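Local coordinates for fructokinase (Xylella fastidiosa Temecula1, PDB 3LJS), which probably phosphorylates fructose at the expense of ATP, as a member of the PfkB (ribokinase-like) family of carbohydrate kinases, at residues B[141-146]-B[181-186]; B[148-153]-B[188-193]; B[273-278]-B[293-298]. All coordinates share one frame; numbering follows the deposited sequence.

Contact 1: B[141-146]-B[181-186]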
loop_
_atom_site.group_PDB
_atom_site.type_symbol
_atom_site.label_atom_id
_atom_site.label_comp_id
_atom_site.label_asym_id
_atom_site.label_seq_id
_atom_site.Cartn_x
_atom_site.Cartn_y
_atom_site.Cartn_z
ATOM N N THR B 141 6.150 14.935 9.358
ATOM C CA THR B 141 5.310 15.213 8.194
ATOM C C THR B 141 3.907 15.772 8.463
ATOM O O THR B 141 3.248 16.257 7.545
ATOM C CB THR B 141 5.224 13.965 7.288
ATOM O OG1 THR B 141 4.869 12.823 8.072
ATOM C CG2 THR B 141 6.569 13.712 6.628
ATOM N N ASP B 142 3.443 15.686 9.708
ATOM C CA ASP B 142 2.155 16.266 10.080
ATOM C C ASP B 142 2.339 16.867 11.472
ATOM O O ASP B 142 3.275 16.497 12.189
ATOM C CB ASP B 142 1.010 15.226 10.009
ATOM C CG ASP B 142 0.881 14.368 11.256
ATOM O OD1 ASP B 142 0.376 13.233 11.118
ATOM O OD2 ASP B 142 1.244 14.810 12.364
ATOM N N ALA B 143 1.470 17.804 11.842
ATOM C CA ALA B 143 1.564 18.497 13.125
ATOM C C ALA B 143 1.658 17.623 14.369
ATOM O O ALA B 143 2.480 17.885 15.250
ATOM C CB ALA B 143 0.393 19.476 13.273
ATOM N N ASP B 144 0.815 16.599 14.451
ATOM C CA ASP B 144 0.804 15.718 15.615
ATOM C C ASP B 144 2.088 14.912 15.811
ATOM O O ASP B 144 2.665 14.908 16.899
ATOM C CB ASP B 144 -0.386 14.758 15.539
ATOM C CG ASP B 144 -1.723 15.461 15.738
ATOM O OD1 ASP B 144 -2.764 14.782 15.638
ATOM O OD2 ASP B 144 -1.738 16.683 16.000
ATOM N N ILE B 145 2.535 14.223 14.768
ATOM C CA ILE B 145 3.742 13.421 14.888
ATOM C C ILE B 145 4.972 14.312 15.108
ATOM O O ILE B 145 5.896 13.942 15.835
ATOM C CB ILE B 145 3.923 12.505 13.648
ATOM C CG1 ILE B 145 4.978 11.437 13.942
ATOM C CG2 ILE B 145 4.297 13.330 12.427
ATOM C CD1 ILE B 145 4.588 10.485 15.072
ATOM N N ALA B 146 4.977 15.495 14.504
ATOM C CA ALA B 146 6.094 16.422 14.672
ATOM C C ALA B 146 6.247 16.825 16.137
ATOM O O ALA B 146 7.356 16.841 16.674
ATOM C CB ALA B 146 5.884 17.663 13.812
ATOM N N ALA B 181 9.786 24.133 6.286
ATOM C CA ALA B 181 10.884 24.898 6.874
ATOM C C ALA B 181 10.789 25.077 8.388
ATOM O O ALA B 181 11.747 24.816 9.116
ATOM C CB ALA B 181 10.984 26.267 6.197
ATOM N N SER B 182 9.630 25.526 8.854
ATOM C CA SER B 182 9.403 25.762 10.274
ATOM C C SER B 182 9.739 24.573 11.179
ATOM O O SER B 182 10.462 24.717 12.168
ATOM C CB SER B 182 7.948 26.174 10.493
ATOM O OG SER B 182 7.722 26.473 11.855
ATOM N N ARG B 183 9.210 23.400 10.849
ATOM C CA ARG B 183 9.466 22.210 11.655
ATOM C C ARG B 183 10.916 21.757 11.566
ATOM O O ARG B 183 11.508 21.351 12.567
ATOM C CB ARG B 183 8.546 21.071 11.224
ATOM C CG ARG B 183 7.101 21.299 11.598
ATOM C CD ARG B 183 6.225 20.262 10.950
ATOM N NE ARG B 183 4.818 20.608 11.084
ATOM C CZ ARG B 183 3.850 20.070 10.354
ATOM N NH1 ARG B 183 4.142 19.156 9.437
ATOM N NH2 ARG B 183 2.593 20.458 10.536
ATOM N N LEU B 184 11.486 21.826 10.370
ATOM C CA LEU B 184 12.869 21.424 10.186
ATOM C C LEU B 184 13.783 22.273 11.065
ATOM O O LEU B 184 14.652 21.738 11.752
ATOM C CB LEU B 184 13.272 21.549 8.713
ATOM C CG LEU B 184 12.467 20.656 7.759
ATOM C CD1 LEU B 184 12.937 20.861 6.323
ATOM C CD2 LEU B 184 12.629 19.196 8.171
ATOM N N TRP B 185 13.590 23.591 11.056
ATOM C CA TRP B 185 14.422 24.467 11.881
ATOM C C TRP B 185 14.225 24.189 13.368
ATOM O O TRP B 185 15.173 24.261 14.143
ATOM C CB TRP B 185 14.129 25.948 11.599
ATOM C CG TRP B 185 14.849 26.495 10.399
ATOM C CD1 TRP B 185 14.286 26.946 9.236
ATOM C CD2 TRP B 185 16.266 26.641 10.240
ATOM N NE1 TRP B 185 15.265 27.362 8.365
ATOM C CE2 TRP B 185 16.488 27.187 8.954
ATOM C CE3 TRP B 185 17.369 26.363 11.058
ATOM C CZ2 TRP B 185 17.770 27.462 8.468
ATOM C CZ3 TRP B 185 18.647 26.637 10.574
ATOM C CH2 TRP B 185 18.834 27.181 9.288
ATOM N N LYS B 186 12.996 23.879 13.769
ATOM C CA LYS B 186 12.738 23.595 15.172
ATOM C C LYS B 186 13.471 22.327 15.597
ATOM O O LYS B 186 14.085 22.280 16.667
ATOM C CB LYS B 186 11.241 23.434 15.436
ATOM C CG LYS B 186 10.935 23.173 16.901
ATOM C CD LYS B 186 9.477 23.426 17.228
ATOM C CE LYS B 186 9.217 23.265 18.722
ATOM N NZ LYS B 186 7.805 23.595 19.071
#
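The guanidinium of R183 lays one face against the D142-A143 peptide, where the backbone enters helix 143-158. D142 C stands 3.3 Å above the guanidinium plane, displaced toward its rim, and A143 N lies over the same face. A146 CB and T141 C approach obliquely. Each nitrogen at the end of the group has its own neighbour: NH1 is 3.5 Å from T141 C, while NH2 is 3.2 Å from A143 N. The latter two are both donors, so this close approach is van der Waals contact over the face, with no hydrogen bond.

The torsions explain the reach. R183 CG sits beside the backbone N, opposite the carbonyl carbon (chi1 -70°), and the chain then runs extended from CG to NE. Along the way CD passes A146 CB at 3.9 Å, one turn into the partner helix; at the far end NH2 comes to 3.6 Å from A143 CB. NH1 also has a weak hydrogen bond to M140 O, which may help to fix the rotation of the group.

D142 is the N-cap of the helix: its OD2 accepts from I145 N at 2.8 Å, met on the syn side with an N-H...O angle of 164°. The same carboxylate oxygen is 6.0 Å from R183 NH1, too far for a salt bridge, although the opposite charges would probably ease the placing of a cation beside a helix N terminus. T141 OG1 is held separately by N138 O and R109 NH1.

T141 lies about 7 Å, side chain to side chain, from the ATP-binding R170. This is an arginine whose guanidinium lies over the backbone of a capped helix start, joining two successive helices of the ribokinase-like alpha/beta fold.

Contact 2: B[148-153]-B[188-193]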
loop_
_atom_site.group_PDB
_atom_site.type_symbol
_atom_site.label_atom_id
_atom_site.label_comp_id
_atom_site.label_asym_id
_atom_site.label_seq_id
_atom_site.Cartn_x
_atom_site.Cartn_y
_atom_site.Cartn_z
ATOM N N VAL B 148 5.283 15.185 18.693
ATOM C CA VAL B 148 5.728 14.003 19.428
ATOM C C VAL B 148 7.255 13.876 19.298
ATOM O O VAL B 148 7.954 13.573 20.271
ATOM C CB VAL B 148 5.050 12.721 18.878
ATOM C CG1 VAL B 148 5.703 11.482 19.468
ATOM C CG2 VAL B 148 3.551 12.737 19.219
ATOM N N THR B 149 7.772 14.128 18.096
ATOM C CA THR B 149 9.210 14.042 17.867
ATOM C C THR B 149 9.933 15.129 18.682
ATOM O O THR B 149 10.944 14.854 19.331
ATOM C CB THR B 149 9.560 14.194 16.355
ATOM O OG1 THR B 149 8.829 13.224 15.590
ATOM C CG2 THR B 149 11.056 13.965 16.117
ATOM N N PHE B 150 9.409 16.352 18.672
ATOM C CA PHE B 150 10.044 17.429 19.423
ATOM C C PHE B 150 10.053 17.106 20.916
ATOM O O PHE B 150 11.062 17.306 21.590
ATOM C CB PHE B 150 9.327 18.764 19.189
ATOM C CG PHE B 150 9.277 19.191 17.743
ATOM C CD1 PHE B 150 10.375 19.012 16.905
ATOM C CD2 PHE B 150 8.140 19.814 17.231
ATOM C CE1 PHE B 150 10.346 19.449 15.575
ATOM C CE2 PHE B 150 8.099 20.257 15.902
ATOM C CZ PHE B 150 9.203 20.074 15.075
ATOM N N GLU B 151 8.931 16.595 21.425
ATOM C CA GLU B 151 8.820 16.245 22.837
ATOM C C GLU B 151 9.822 15.152 23.188
ATOM O O GLU B 151 10.419 15.165 24.265
ATOM C CB GLU B 151 7.394 15.783 23.162
ATOM C CG GLU B 151 7.137 15.445 24.629
ATOM C CD GLU B 151 7.483 16.584 25.597
ATOM O OE1 GLU B 151 7.451 17.766 25.190
ATOM O OE2 GLU B 151 7.773 16.293 26.780
ATOM N N GLY B 152 9.999 14.202 22.274
ATOM C CA GLY B 152 10.962 13.144 22.510
ATOM C C GLY B 152 12.368 13.719 22.601
ATOM O O GLY B 152 13.165 13.311 23.450
HETATM N N MSE B 153 12.680 14.671 21.724
HETATM C CA MSE B 153 13.996 15.297 21.730
HETATM C C MSE B 153 14.204 16.107 23.010
HETATM O O MSE B 153 15.298 16.104 23.576
HETATM C CB MSE B 153 14.164 16.206 20.509
HETATM C CG MSE B 153 14.124 15.481 19.169
HETATM SE SE MSE B 153 14.164 16.717 17.654
HETATM C CE MSE B 153 16.053 16.685 17.258
ATOM N N LEU B 188 16.092 21.103 14.240
ATOM C CA LEU B 188 17.507 21.455 14.202
ATOM C C LEU B 188 17.969 22.205 15.446
ATOM O O LEU B 188 19.107 22.041 15.886
ATOM C CB LEU B 188 17.802 22.299 12.957
ATOM C CG LEU B 188 17.772 21.529 11.633
ATOM C CD1 LEU B 188 17.762 22.503 10.451
ATOM C CD2 LEU B 188 18.990 20.613 11.569
ATOM N N SER B 189 17.092 23.028 16.014
ATOM C CA SER B 189 17.447 23.797 17.204
ATOM C C SER B 189 17.478 22.936 18.466
ATOM O O SER B 189 18.044 23.336 19.479
ATOM C CB SER B 189 16.450 24.939 17.418
ATOM O OG SER B 189 15.196 24.429 17.838
ATOM N N LEU B 190 16.869 21.757 18.400
ATOM C CA LEU B 190 16.805 20.865 19.554
ATOM C C LEU B 190 17.845 19.750 19.563
ATOM O O LEU B 190 17.911 18.970 20.515
ATOM C CB LEU B 190 15.414 20.232 19.637
ATOM C CG LEU B 190 14.244 21.175 19.924
ATOM C CD1 LEU B 190 12.925 20.429 19.728
ATOM C CD2 LEU B 190 14.360 21.716 21.353
ATOM N N ALA B 191 18.661 19.679 18.520
ATOM C CA ALA B 191 19.652 18.615 18.416
ATOM C C ALA B 191 21.085 19.008 18.758
ATOM O O ALA B 191 21.516 20.114 18.472
ATOM C CB ALA B 191 19.609 18.012 17.006
ATOM N N ASP B 192 21.806 18.076 19.376
ATOM C CA ASP B 192 23.210 18.272 19.739
ATOM C C ASP B 192 24.065 17.934 18.519
ATOM O O ASP B 192 25.087 18.570 18.262
ATOM C CB ASP B 192 23.601 17.325 20.875
ATOM C CG ASP B 192 22.811 17.576 22.139
ATOM O OD1 ASP B 192 23.108 18.566 22.838
ATOM O OD2 ASP B 192 21.889 16.788 22.429
ATOM N N VAL B 193 23.638 16.912 17.781
ATOM C CA VAL B 193 24.354 16.452 16.591
ATOM C C VAL B 193 23.415 16.503 15.393
ATOM O O VAL B 193 22.311 15.963 15.440
ATOM C CB VAL B 193 24.859 15.005 16.776
ATOM C CG1 VAL B 193 25.617 14.547 15.538
ATOM C CG2 VAL B 193 25.755 14.927 18.014
HETATM O O HOH W 1 16.323 18.681 22.864
#
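Selenomethionine M153 and L190 face each other across the join between helix 143-158 and the connection from helix 181-189 to strand 193-197; their CA atoms are 6.6 Å apart, the nearest pair in the two segments. M153 CB points toward the partner and comes 4.3 Å from L190 CB. CG, which sits beside the backbone N (chi1 -64°), carries the chain past without close contact. SE then returns to L190 CB at 4.2 Å. A bend at the last torsion (chi3 96°) turns the terminal methyl off the extended line, and CE ends 3.8 Å from A191 CB and 4.2 Å from A191 N. One side chain thereby touches two consecutive residues, L190 and A191, its root and selenium on the first, its tip on the second.

L190 answers with its other end. Its CD1 methyl lies 4.0 Å from F150 CB, one helical turn before M153, and the two side chains cross at about a right angle. The methyl meets the base of F150 and the CD1 corner of its ring obliquely. The side-chain contacts are apolar, and no direct hydrogen bond links the segments.

A water supplies the polar element: it donates to L190 O at 2.9 Å and, weakly, to M153 O. More acceptors lie in reach than the water has protons, so its two bonds here compete with others.

Beneath this layer, M153 touches V163 and F165 of strand 162-166, and A191 also rests on F165. The contact therefore sits over the central sheet, between helix 143-158 and the connection from helix 181-189 to strand 193-197, while F150 extends along helix 181-189 to R183 and K186.

Contact 3: B[273-278]-B[293-298]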
loop_
_atom_site.group_PDB
_atom_site.type_symbol
_atom_site.label_atom_id
_atom_site.label_comp_id
_atom_site.label_asym_id
_atom_site.label_seq_id
_atom_site.Cartn_x
_atom_site.Cartn_y
_atom_site.Cartn_z
ATOM N N ALA B 273 28.386 5.975 21.821
ATOM C CA ALA B 273 27.910 5.227 22.976
ATOM C C ALA B 273 29.005 4.389 23.619
ATOM O O ALA B 273 29.003 4.193 24.833
ATOM C CB ALA B 273 26.732 4.345 22.576
ATOM N N GLN B 274 29.935 3.885 22.812
ATOM C CA GLN B 274 31.037 3.083 23.335
ATOM C C GLN B 274 32.070 3.948 24.065
ATOM O O GLN B 274 32.563 3.580 25.131
ATOM C CB GLN B 274 31.749 2.333 22.198
ATOM C CG GLN B 274 30.948 1.213 21.534
ATOM C CD GLN B 274 30.664 0.042 22.471
ATOM O OE1 GLN B 274 31.560 -0.453 23.155
ATOM N NE2 GLN B 274 29.415 -0.411 22.493
ATOM N N GLN B 275 32.381 5.106 23.492
ATOM C CA GLN B 275 33.397 5.994 24.048
ATOM C C GLN B 275 32.983 7.040 25.084
ATOM O O GLN B 275 33.798 7.422 25.924
ATOM C CB GLN B 275 34.130 6.693 22.898
ATOM C CG GLN B 275 34.700 5.727 21.870
ATOM C CD GLN B 275 35.463 6.431 20.770
ATOM O OE1 GLN B 275 34.978 7.402 20.186
ATOM N NE2 GLN B 275 36.665 5.941 20.476
ATOM N N PHE B 276 31.741 7.511 25.034
ATOM C CA PHE B 276 31.298 8.534 25.984
ATOM C C PHE B 276 30.783 7.966 27.307
ATOM O O PHE B 276 29.991 7.025 27.316
ATOM C CB PHE B 276 30.189 9.397 25.371
ATOM C CG PHE B 276 30.578 10.104 24.098
ATOM C CD1 PHE B 276 31.912 10.268 23.741
ATOM C CD2 PHE B 276 29.594 10.643 23.270
ATOM C CE1 PHE B 276 32.260 10.961 22.582
ATOM C CE2 PHE B 276 29.930 11.338 22.109
ATOM C CZ PHE B 276 31.264 11.499 21.764
ATOM N N ASP B 277 31.226 8.539 28.427
ATOM C CA ASP B 277 30.752 8.080 29.735
ATOM C C ASP B 277 29.346 8.624 29.915
ATOM O O ASP B 277 28.490 7.986 30.524
ATOM C CB ASP B 277 31.610 8.624 30.887
ATOM C CG ASP B 277 33.035 8.118 30.854
ATOM O OD1 ASP B 277 33.247 6.943 30.482
ATOM O OD2 ASP B 277 33.942 8.898 31.221
ATOM N N ASP B 278 29.125 9.821 29.386
ATOM C CA ASP B 278 27.836 10.484 29.483
ATOM C C ASP B 278 27.672 11.511 28.367
ATOM O O ASP B 278 28.566 11.699 27.538
ATOM C CB ASP B 278 27.691 11.176 30.843
ATOM C CG ASP B 278 28.883 12.069 31.182
ATOM O OD1 ASP B 278 29.446 12.713 30.269
ATOM O OD2 ASP B 278 29.249 12.138 32.375
ATOM N N VAL B 293 37.996 13.011 13.821
ATOM C CA VAL B 293 38.450 12.321 12.618
ATOM C C VAL B 293 38.499 10.806 12.827
ATOM O O VAL B 293 38.099 10.037 11.954
ATOM C CB VAL B 293 39.850 12.821 12.185
ATOM C CG1 VAL B 293 40.391 11.963 11.054
ATOM C CG2 VAL B 293 39.761 14.276 11.740
ATOM N N SER B 294 38.991 10.375 13.981
ATOM C CA SER B 294 39.074 8.948 14.271
ATOM C C SER B 294 37.698 8.294 14.281
ATOM O O SER B 294 37.493 7.240 13.681
ATOM C CB SER B 294 39.752 8.716 15.622
ATOM O OG SER B 294 39.653 7.352 15.995
ATOM N N THR B 295 36.751 8.924 14.964
ATOM C CA THR B 295 35.401 8.389 15.056
ATOM C C THR B 295 34.640 8.418 13.738
ATOM O O THR B 295 33.937 7.462 13.399
ATOM C CB THR B 295 34.589 9.144 16.118
ATOM O OG1 THR B 295 35.091 8.805 17.414
ATOM C CG2 THR B 295 33.104 8.787 16.027
ATOM N N LEU B 296 34.766 9.505 12.988
ATOM C CA LEU B 296 34.059 9.580 11.721
ATOM C C LEU B 296 34.667 8.634 10.688
ATOM O O LEU B 296 33.987 8.224 9.748
ATOM C CB LEU B 296 34.020 11.025 11.215
ATOM C CG LEU B 296 33.285 11.942 12.206
ATOM C CD1 LEU B 296 33.254 13.364 11.668
ATOM C CD2 LEU B 296 31.858 11.424 12.447
ATOM N N ARG B 297 35.943 8.282 10.850
ATOM C CA ARG B 297 36.556 7.335 9.919
ATOM C C ARG B 297 35.843 5.991 10.098
ATOM O O ARG B 297 35.575 5.278 9.129
ATOM C CB ARG B 297 38.049 7.146 10.203
ATOM C CG ARG B 297 38.644 5.955 9.444
ATOM C CD ARG B 297 40.114 5.704 9.775
ATOM N NE ARG B 297 40.965 6.799 9.317
ATOM C CZ ARG B 297 41.546 7.686 10.118
ATOM N NH1 ARG B 297 41.380 7.615 11.434
ATOM N NH2 ARG B 297 42.288 8.654 9.598
ATOM N N PHE B 298 35.555 5.649 11.351
ATOM C CA PHE B 298 34.854 4.406 11.665
ATOM C C PHE B 298 33.475 4.437 11.006
ATOM O O PHE B 298 33.061 3.479 10.351
ATOM C CB PHE B 298 34.680 4.269 13.183
ATOM C CG PHE B 298 33.979 3.011 13.603
ATOM C CD1 PHE B 298 34.705 1.858 13.894
ATOM C CD2 PHE B 298 32.585 2.969 13.694
ATOM C CE1 PHE B 298 34.056 0.678 14.268
ATOM C CE2 PHE B 298 31.924 1.795 14.068
ATOM C CZ PHE B 298 32.657 0.646 14.355
#
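Q275 and T295 reach each other through their rotamers: Q275 CG stands opposite the carbonyl carbon (chi1 -54°) with the chain extended beyond it, and T295 places OG1 in the equivalent position (chi1 -70°). Both residues direct CB toward the partner segment. This is a side-chain contact between two helices of the ribokinase-like alpha/beta fold, the end of helix 262-275 and the first half of helix 289-305. Their closest CA atoms, those of Q275 and T295, remain 9.5 Å apart, and the two segments bury only 56 Å² between them. The side chains slide past each other in opposite directions, which brings the amide oxygen beside the hydroxyl.

The two residues differ in setting. Q275 is exposed and also touches a crystal neighbour, and its conformation may partly reflect the lattice. T295 is buried: its side chain packs on T271 and F272 of helix 262-275 and on F285 of helix 281-286, and its hydroxyl makes a weak hydrogen bond to S291 O, one turn back in its own helix.

Immediately after Q275, F276 leaves helical geometry. Its ring meets F272 with the planes inclined by about 20° and F285 edge-to-face, while its carbonyl oxygen accepts a hydrogen bond from K5 NZ. The chain then turns toward helix 281-286, whose A281 N is weakly capped by D278 OD1.

As modelled, the amide oxygen of Q275 is the nearer atom to the threonine hydroxyl: OE1 lies 3.1 Å from T295 OG1, whereas NE2 is 4.5 Å from T295 OG1.

In the fold
From the N terminus, helix 143-158 enters contact 1 with its first turn and contact 2 with its middle. After strand 162-166 the chain returns through helix 181-189, whose start closes contact 1, while the connection just after it closes contact 2. Each spans 34 intervening residues, and the two loops cross. Their centres are about 11 Å apart and they touch, F150 CE2 lying 3.7 Å from K186 CD. Together they tie successive helices beside the central parallel strands. Contact 3 follows in series, closing a 14-residue loop around helix 281-286 and joining the end of helix 262-275 to helix 289-305; its centre is about 21 Å from contact 2's and about 30 Å from contact 1's.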